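Local coordinates for L-iditol 2-dehydrogenase (Clostridium scindens, PDB 4OH1), which probably catalyses the NAD-dependent oxidation of polyols such as L-iditol at the C2 hydroxyl, as a zinc-containing member of the alcohol dehydrogenase family, at residues Gly115-Tyr125 with Gly297-Phe305; Leu259-Tyr270 with Asp287-Met298. All coordinates share one frame; numbering follows the deposited sequence.

Interaction 1. Residues Gly115-Tyr125 with Gly297-Phe305; sequences GKVNLCSNMGY and GMIQGAWQF. With ZN (zinc ion), chain C.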
# COMPACT_ATOMS: atom_id res chain seq x y z
N GLY A 115 9.19 10.59 9.75
CA GLY A 115 9.09 10.85 8.32
C GLY A 115 7.97 11.81 7.95
O GLY A 115 7.79 12.15 6.75
N LYS A 116 7.23 12.29 8.96
CA LYS A 116 6.05 13.08 8.66
C LYS A 116 6.41 14.56 8.82
O LYS A 116 5.89 15.25 9.67
CB LYS A 116 4.91 12.63 9.53
CG LYS A 116 4.66 11.11 9.45
CD LYS A 116 3.17 10.77 9.44
CE LYS A 116 2.86 9.41 10.03
NZ LYS A 116 3.02 9.53 11.49
N VAL A 117 7.33 15.02 8.00
CA VAL A 117 7.90 16.35 8.20
C VAL A 117 6.87 17.45 7.94
O VAL A 117 6.99 18.52 8.49
CB VAL A 117 9.19 16.56 7.31
CG1 VAL A 117 10.41 15.74 7.82
CG2 VAL A 117 8.92 16.25 5.85
N ASN A 118 5.86 17.19 7.10
CA ASN A 118 4.73 18.10 6.93
C ASN A 118 3.87 18.32 8.16
O ASN A 118 3.05 19.25 8.16
CB ASN A 118 3.85 17.64 5.78
CG ASN A 118 3.20 16.26 6.06
OD1 ASN A 118 3.89 15.29 6.43
ND2 ASN A 118 1.86 16.21 5.94
N LEU A 119 4.06 17.47 9.19
CA LEU A 119 3.44 17.62 10.49
C LEU A 119 4.47 18.05 11.50
O LEU A 119 4.28 17.87 12.70
CB LEU A 119 2.78 16.29 10.98
CG LEU A 119 1.89 15.57 9.96
CD1 LEU A 119 1.45 14.22 10.51
CD2 LEU A 119 0.69 16.45 9.58
N CYS A 120 5.59 18.60 11.05
CA CYS A 120 6.67 19.02 11.99
C CYS A 120 6.12 19.86 13.16
O CYS A 120 5.40 20.84 12.92
CB CYS A 120 7.81 19.81 11.27
SG CYS A 120 8.98 20.58 12.45
N SER A 121 6.47 19.50 14.39
CA SER A 121 6.11 20.34 15.58
C SER A 121 6.77 21.69 15.74
O SER A 121 6.27 22.50 16.48
CB SER A 121 6.46 19.62 16.88
OG SER A 121 5.83 18.40 16.91
N ASN A 122 7.97 21.86 15.20
CA ASN A 122 8.68 23.15 15.28
C ASN A 122 8.83 23.73 13.89
O ASN A 122 9.89 24.22 13.50
CB ASN A 122 10.05 22.97 15.88
CG ASN A 122 10.00 22.27 17.18
OD1 ASN A 122 10.67 21.27 17.39
ND2 ASN A 122 9.14 22.73 18.05
N MSE A 123 7.73 23.69 13.16
CA MSE A 123 7.75 24.04 11.76
C MSE A 123 8.21 25.49 11.60
O MSE A 123 7.76 26.34 12.32
CB MSE A 123 6.35 23.87 11.20
CG MSE A 123 6.26 24.19 9.71
SE MSE A 123 7.01 22.74 8.61
CE MSE A 123 5.39 21.60 8.72
N GLY A 124 9.14 25.74 10.69
CA GLY A 124 9.54 27.11 10.31
C GLY A 124 8.93 27.38 8.93
O GLY A 124 8.70 26.43 8.16
N TYR A 125 8.62 28.66 8.64
CA TYR A 125 8.10 29.07 7.33
C TYR A 125 8.89 30.26 6.82
O TYR A 125 8.94 31.26 7.49
CB TYR A 125 6.64 29.47 7.42
CG TYR A 125 5.71 28.43 8.04
CD1 TYR A 125 5.11 27.47 7.26
CD2 TYR A 125 5.44 28.43 9.41
CE1 TYR A 125 4.26 26.51 7.79
CE2 TYR A 125 4.58 27.45 9.96
CZ TYR A 125 3.99 26.51 9.13
OH TYR A 125 3.14 25.56 9.62
N GLY A 297 -8.19 14.27 4.45
CA GLY A 297 -7.57 15.58 4.35
C GLY A 297 -6.17 15.52 3.71
O GLY A 297 -5.65 14.46 3.36
N MSE A 298 -5.56 16.70 3.59
CA MSE A 298 -4.26 16.87 2.95
C MSE A 298 -3.61 18.19 3.47
O MSE A 298 -4.11 19.30 3.19
CB MSE A 298 -4.45 16.93 1.42
CG MSE A 298 -3.36 16.19 0.60
SE MSE A 298 -1.65 17.01 0.91
CE MSE A 298 -2.00 18.65 -0.15
N ILE A 299 -2.52 18.07 4.25
CA ILE A 299 -1.70 19.26 4.60
C ILE A 299 -0.23 19.24 4.11
O ILE A 299 0.60 18.42 4.53
CB ILE A 299 -1.73 19.65 6.12
CG1 ILE A 299 -1.04 21.06 6.29
CG2 ILE A 299 -1.14 18.50 7.00
CD1 ILE A 299 -1.59 22.05 7.34
N GLN A 300 0.03 20.18 3.20
CA GLN A 300 1.37 20.56 2.68
C GLN A 300 1.95 19.58 1.69
O GLN A 300 2.48 20.02 0.68
CB GLN A 300 2.40 20.83 3.79
CG GLN A 300 2.19 22.13 4.54
CD GLN A 300 3.34 22.43 5.51
OE1 GLN A 300 4.46 21.91 5.38
NE2 GLN A 300 3.04 23.27 6.50
N GLY A 301 1.86 18.28 1.96
CA GLY A 301 2.65 17.29 1.22
C GLY A 301 4.03 17.13 1.91
O GLY A 301 4.48 18.02 2.68
N ALA A 302 4.68 16.00 1.66
CA ALA A 302 5.98 15.67 2.24
C ALA A 302 6.82 14.96 1.22
O ALA A 302 6.31 14.03 0.59
CB ALA A 302 5.81 14.71 3.41
N TRP A 303 8.10 15.32 1.12
CA TRP A 303 9.01 14.66 0.21
C TRP A 303 8.61 14.73 -1.26
O TRP A 303 8.92 13.83 -1.99
CB TRP A 303 9.16 13.19 0.58
CG TRP A 303 9.41 12.99 2.06
CD1 TRP A 303 8.67 12.21 2.90
CD2 TRP A 303 10.48 13.55 2.87
NE1 TRP A 303 9.20 12.26 4.17
CE2 TRP A 303 10.32 13.05 4.17
CE3 TRP A 303 11.55 14.41 2.62
CZ2 TRP A 303 11.17 13.41 5.22
CZ3 TRP A 303 12.39 14.78 3.68
CH2 TRP A 303 12.19 14.27 4.94
N GLN A 304 7.93 15.78 -1.68
CA GLN A 304 7.43 15.83 -3.03
C GLN A 304 8.26 16.66 -3.99
O GLN A 304 7.98 16.67 -5.21
CB GLN A 304 6.00 16.38 -3.04
CG GLN A 304 4.99 15.58 -2.26
CD GLN A 304 4.56 14.29 -2.97
OE1 GLN A 304 5.25 13.77 -3.80
NE2 GLN A 304 3.46 13.80 -2.60
N PHE A 305 9.22 17.39 -3.48
CA PHE A 305 9.91 18.39 -4.32
C PHE A 305 10.71 17.78 -5.48
O PHE A 305 10.55 18.20 -6.63
CB PHE A 305 10.71 19.36 -3.44
CG PHE A 305 9.91 20.64 -3.07
CD1 PHE A 305 8.92 20.63 -2.07
CD2 PHE A 305 10.12 21.82 -3.74
CE1 PHE A 305 8.19 21.79 -1.77
CE2 PHE A 305 9.38 22.97 -3.44
CZ PHE A 305 8.42 22.94 -2.46
ZN ZN C . 10.18 18.67 13.42
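The carbonyl oxygen of Ile299 receives the side-chain amide of Asn118, ND2 to O 2.9 Å, in a bond that is nearly straight at the hydrogen (162°) and lies close to the amide plane of the asparagine. A second, weak bond reaches the same oxygen from the backbone N of Gly301. Asn118 can make this reach because its CG sits between the backbone N and the carbonyl carbon (chi1 64°); its CB then rests against the O of Gly301, and OD1 comes 3.6 Å from Ala302 CB. At the far end of the loop, Trp303 NE1 donates to Gly115 O over 2.9 Å. It meets a lone pair in the carbonyl plane, though the bond is bent to 142° and the oxygen is tilted from the indole plane. Gly115 is the glycine that ends the Schellman motif after helix 110-113, within the lobe that binds the structural-type zinc of this family. Cys120 SG ligates that ion at 2.5 Å, completing a four-cysteine site with Cys106, Cys109 and Cys112. Val117, whose side chain also touches Cys112, lies on one side of the indole: CG2 stands over the face, 3.9 Å from the centroid of the six-membered ring, and CG1 is nearer the rim, 3.6 Å from CZ2. Leu119 CD2 meets Ile299 CG2 on the side covered by Arg264 and Trp290 of a second subunit. Gln300, extended beyond CG, carries its amide to selenomethionine Met123, with CE 3.5 Å from OE1, while NE2 approaches the edge of the Tyr125 ring.

Interaction 2. Residues Leu259-Tyr270 with Asp287-Met298; sequences LQLLARDGDAVY and DLYWDQKHIHGM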
# COMPACT_ATOMS: atom_id res chain seq x y z
N LEU A 259 -18.87 14.69 -2.01
CA LEU A 259 -19.17 13.45 -1.28
C LEU A 259 -20.29 12.68 -1.98
O LEU A 259 -20.26 11.44 -2.09
CB LEU A 259 -19.55 13.77 0.16
CG LEU A 259 -19.76 12.62 1.13
CD1 LEU A 259 -18.50 11.80 1.31
CD2 LEU A 259 -20.21 13.20 2.49
N GLN A 260 -21.27 13.40 -2.49
CA GLN A 260 -22.38 12.74 -3.18
C GLN A 260 -22.00 12.01 -4.45
O GLN A 260 -22.56 10.99 -4.76
CB GLN A 260 -23.43 13.76 -3.52
CG GLN A 260 -24.13 14.26 -2.31
CD GLN A 260 -25.29 15.15 -2.66
OE1 GLN A 260 -25.24 15.93 -3.63
NE2 GLN A 260 -26.37 15.04 -1.86
N LEU A 261 -21.05 12.58 -5.16
CA LEU A 261 -20.46 12.02 -6.39
C LEU A 261 -19.58 10.82 -6.17
O LEU A 261 -19.34 10.02 -7.07
CB LEU A 261 -19.59 13.08 -7.09
CG LEU A 261 -20.31 14.26 -7.71
CD1 LEU A 261 -19.29 15.32 -8.05
CD2 LEU A 261 -21.11 13.88 -8.92
N LEU A 262 -19.11 10.65 -4.97
CA LEU A 262 -18.15 9.65 -4.68
C LEU A 262 -18.74 8.21 -4.76
O LEU A 262 -19.74 7.89 -4.17
CB LEU A 262 -17.56 9.94 -3.28
CG LEU A 262 -16.29 9.10 -3.00
CD1 LEU A 262 -15.13 9.51 -3.86
CD2 LEU A 262 -15.94 9.26 -1.52
N ALA A 263 -18.08 7.35 -5.52
CA ALA A 263 -18.46 5.94 -5.63
C ALA A 263 -18.26 5.17 -4.35
O ALA A 263 -17.54 5.60 -3.45
CB ALA A 263 -17.68 5.29 -6.71
N ARG A 264 -18.88 3.99 -4.28
CA ARG A 264 -18.66 3.09 -3.18
C ARG A 264 -17.19 2.72 -3.17
O ARG A 264 -16.60 2.52 -4.22
CB ARG A 264 -19.52 1.83 -3.28
CG ARG A 264 -21.00 2.11 -3.27
CD ARG A 264 -21.86 0.80 -3.39
NE ARG A 264 -22.04 0.17 -2.09
CZ ARG A 264 -22.46 -1.08 -1.93
NH1 ARG A 264 -22.73 -1.83 -2.99
NH2 ARG A 264 -22.61 -1.61 -0.72
N ASP A 265 -16.58 2.66 -1.99
CA ASP A 265 -15.16 2.46 -1.87
C ASP A 265 -14.28 3.57 -2.50
O ASP A 265 -13.10 3.36 -2.70
CB ASP A 265 -14.75 1.09 -2.45
CG ASP A 265 -13.44 0.58 -1.86
OD1 ASP A 265 -13.20 0.81 -0.63
OD2 ASP A 265 -12.64 -0.06 -2.59
N GLY A 266 -14.84 4.71 -2.85
CA GLY A 266 -14.08 5.79 -3.46
C GLY A 266 -13.29 6.62 -2.45
O GLY A 266 -13.50 6.50 -1.25
N ASP A 267 -12.40 7.49 -2.97
CA ASP A 267 -11.54 8.33 -2.13
C ASP A 267 -11.79 9.76 -2.46
O ASP A 267 -11.59 10.21 -3.60
CB ASP A 267 -10.07 8.03 -2.33
CG ASP A 267 -9.69 6.67 -1.88
OD1 ASP A 267 -9.38 6.54 -0.68
OD2 ASP A 267 -9.71 5.73 -2.71
N ALA A 268 -12.23 10.48 -1.45
CA ALA A 268 -12.40 11.96 -1.55
C ALA A 268 -11.33 12.69 -0.73
O ALA A 268 -11.15 12.38 0.47
CB ALA A 268 -13.75 12.37 -1.06
N VAL A 269 -10.73 13.71 -1.34
CA VAL A 269 -9.65 14.47 -0.73
C VAL A 269 -10.04 15.96 -0.69
O VAL A 269 -10.32 16.59 -1.72
CB VAL A 269 -8.35 14.34 -1.50
CG1 VAL A 269 -7.25 15.04 -0.77
CG2 VAL A 269 -7.96 12.87 -1.60
N TYR A 270 -10.02 16.48 0.53
CA TYR A 270 -10.35 17.86 0.84
C TYR A 270 -9.07 18.55 1.20
O TYR A 270 -8.56 18.41 2.29
CB TYR A 270 -11.38 17.89 1.99
CG TYR A 270 -12.70 17.29 1.56
CD1 TYR A 270 -13.66 18.04 0.91
CD2 TYR A 270 -12.96 15.95 1.76
CE1 TYR A 270 -14.89 17.46 0.49
CE2 TYR A 270 -14.15 15.37 1.33
CZ TYR A 270 -15.12 16.13 0.72
OH TYR A 270 -16.26 15.51 0.29
N ASP A 287 -23.14 7.10 3.73
CA ASP A 287 -21.80 7.35 3.22
C ASP A 287 -20.75 6.31 3.63
O ASP A 287 -19.98 5.86 2.81
CB ASP A 287 -21.33 8.74 3.64
CG ASP A 287 -22.20 9.84 3.07
OD1 ASP A 287 -22.45 9.82 1.85
OD2 ASP A 287 -22.59 10.72 3.85
N LEU A 288 -20.81 5.86 4.88
CA LEU A 288 -19.76 5.07 5.43
C LEU A 288 -20.14 3.61 5.55
O LEU A 288 -19.52 2.79 4.91
CB LEU A 288 -19.31 5.62 6.81
CG LEU A 288 -18.75 7.05 6.77
CD1 LEU A 288 -17.99 7.42 8.06
CD2 LEU A 288 -17.89 7.31 5.56
N TYR A 289 -21.11 3.28 6.38
CA TYR A 289 -21.47 1.89 6.51
C TYR A 289 -21.88 1.27 5.14
O TYR A 289 -21.24 0.31 4.74
CB TYR A 289 -22.54 1.70 7.57
CG TYR A 289 -23.07 0.31 7.57
CD1 TYR A 289 -22.33 -0.74 8.10
CD2 TYR A 289 -24.29 0.03 6.97
CE1 TYR A 289 -22.81 -1.99 8.08
CE2 TYR A 289 -24.78 -1.23 6.94
CZ TYR A 289 -24.04 -2.24 7.48
OH TYR A 289 -24.57 -3.49 7.43
N TRP A 290 -22.86 1.82 4.42
CA TRP A 290 -23.32 1.15 3.19
C TRP A 290 -22.33 1.38 2.07
O TRP A 290 -21.98 0.44 1.40
CB TRP A 290 -24.79 1.46 2.75
CG TRP A 290 -25.18 0.58 1.54
CD1 TRP A 290 -25.25 0.96 0.25
CD2 TRP A 290 -25.42 -0.84 1.55
NE1 TRP A 290 -25.55 -0.10 -0.55
CE2 TRP A 290 -25.67 -1.22 0.22
CE3 TRP A 290 -25.48 -1.82 2.55
CZ2 TRP A 290 -25.94 -2.53 -0.13
CZ3 TRP A 290 -25.77 -3.10 2.19
CH2 TRP A 290 -25.99 -3.45 0.87
N ASP A 291 -21.84 2.61 1.89
CA ASP A 291 -20.99 2.93 0.75
C ASP A 291 -19.45 2.78 0.91
O ASP A 291 -18.71 2.84 -0.07
CB ASP A 291 -21.37 4.32 0.19
CG ASP A 291 -22.64 4.27 -0.65
OD1 ASP A 291 -23.17 3.15 -0.89
OD2 ASP A 291 -23.08 5.34 -1.06
N GLN A 292 -18.98 2.57 2.13
CA GLN A 292 -17.61 2.33 2.33
C GLN A 292 -16.74 3.48 1.73
O GLN A 292 -15.73 3.25 1.09
CB GLN A 292 -17.24 0.94 1.76
CG GLN A 292 -15.91 0.45 2.35
CD GLN A 292 -15.58 -1.00 2.07
OE1 GLN A 292 -16.00 -1.91 2.80
NE2 GLN A 292 -14.80 -1.23 1.01
N LYS A 293 -17.17 4.71 1.91
CA LYS A 293 -16.42 5.84 1.40
C LYS A 293 -15.17 6.13 2.26
O LYS A 293 -15.05 5.69 3.38
CB LYS A 293 -17.29 7.07 1.25
CG LYS A 293 -18.37 6.95 0.18
CD LYS A 293 -19.38 8.07 0.31
CE LYS A 293 -20.41 7.99 -0.82
NZ LYS A 293 -21.24 9.21 -0.79
N HIS A 294 -14.17 6.74 1.63
CA HIS A 294 -12.94 7.12 2.32
C HIS A 294 -12.83 8.62 2.12
O HIS A 294 -12.83 9.10 0.97
CB HIS A 294 -11.71 6.40 1.79
CG HIS A 294 -11.90 4.94 1.59
ND1 HIS A 294 -11.78 4.04 2.61
CD2 HIS A 294 -12.25 4.22 0.50
CE1 HIS A 294 -12.06 2.82 2.16
NE2 HIS A 294 -12.36 2.91 0.89
N ILE A 295 -12.76 9.34 3.25
CA ILE A 295 -12.67 10.81 3.26
C ILE A 295 -11.34 11.22 3.88
O ILE A 295 -11.03 10.85 5.03
CB ILE A 295 -13.83 11.33 4.11
CG1 ILE A 295 -15.14 10.99 3.38
CG2 ILE A 295 -13.71 12.83 4.33
CD1 ILE A 295 -16.34 11.18 4.22
N HIS A 296 -10.58 11.98 3.13
CA HIS A 296 -9.24 12.35 3.54
C HIS A 296 -9.03 13.84 3.53
O HIS A 296 -9.57 14.56 2.65
CB HIS A 296 -8.19 11.84 2.55
CG HIS A 296 -8.34 10.42 2.16
ND1 HIS A 296 -7.90 9.39 2.94
CD2 HIS A 296 -8.87 9.85 1.05
CE1 HIS A 296 -8.15 8.24 2.34
NE2 HIS A 296 -8.75 8.49 1.20
N GLY A 297 -8.19 14.27 4.45
CA GLY A 297 -7.57 15.58 4.35
C GLY A 297 -6.17 15.52 3.71
O GLY A 297 -5.65 14.46 3.36
N MSE A 298 -5.56 16.70 3.59
CA MSE A 298 -4.26 16.87 2.95
C MSE A 298 -3.61 18.19 3.47
O MSE A 298 -4.11 19.30 3.19
CB MSE A 298 -4.45 16.93 1.42
CG MSE A 298 -3.36 16.19 0.60
SE MSE A 298 -1.65 17.01 0.91
CE MSE A 298 -2.00 18.65 -0.15
O HOH W 1 -22.59 9.10 -3.21
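Two His-carboxylate bonds cross this contact: His294 NE2 to Asp265 OD1 (2.7 Å), in the corner before strand 266-270, and His296 NE2 to Asp267 OD1 (2.8 Å), within it. Strands 266-270 and 294-297 are the last two that this chain contributes to the parallel Rossmann-fold sheet, held by backbone bonds from His294 N–Gly266 O to Tyr270 N–His296 O. Both histidines project beside Asp267 and Val269, their ND1 atoms pairing with His296 and His294 of a second subunit, whose antiparallel strand continues the sheet. Asp265 OD1 also takes NE2 of Gln292, whose OE1 accepts from Ile299 N of that subunit; the donors come from opposite faces of the carboxylate. Asp267 OD1 uses its anti lone pair. Arg264, bent at chi3 (84°), donates from NH2 to Trp290 O at 3.0 Å and, in the Trp290 conformer described, lays its guanidinium flat on the indole, planes 10° apart. On the face carrying Ala268, Leu259 CD1 of helix 252-261 packs on Ile295 CD1 at 3.7 Å. Extended Lys293 slides past Leu262 to bring NZ to Asp287 OD1, a 3.0 Å salt bridge (OD2 bonds Asn283 N), and to Leu259 O, 2.8 Å away, on the carbonyl face opposite Leu262 N.

How the interactions relate
One continuous piece of chain connects the two contacts, whose centres lie about 24 Å apart: Gly297 and Met298 end strand 294-297 of interaction 2 and begin the loop of interaction 1. Along the chain, interaction 2 is nested inside the long excursion that interaction 1 closes. Interaction 1 joins the cysteine-zinc lobe to the loop that follows the edge strand of the nucleotide-binding-type domain. Both meet the second subunit, where Gln292 OE1 accepts from Ile299 N of the partner chain, so that a residue of interaction 2 in one subunit bonds to a residue of interaction 1 in the other. The second zinc site, which includes His74 and Glu157, lies further off: that ion is about 9 Å from the Gln300 side chain and about 10 Å from that of the shared Met298.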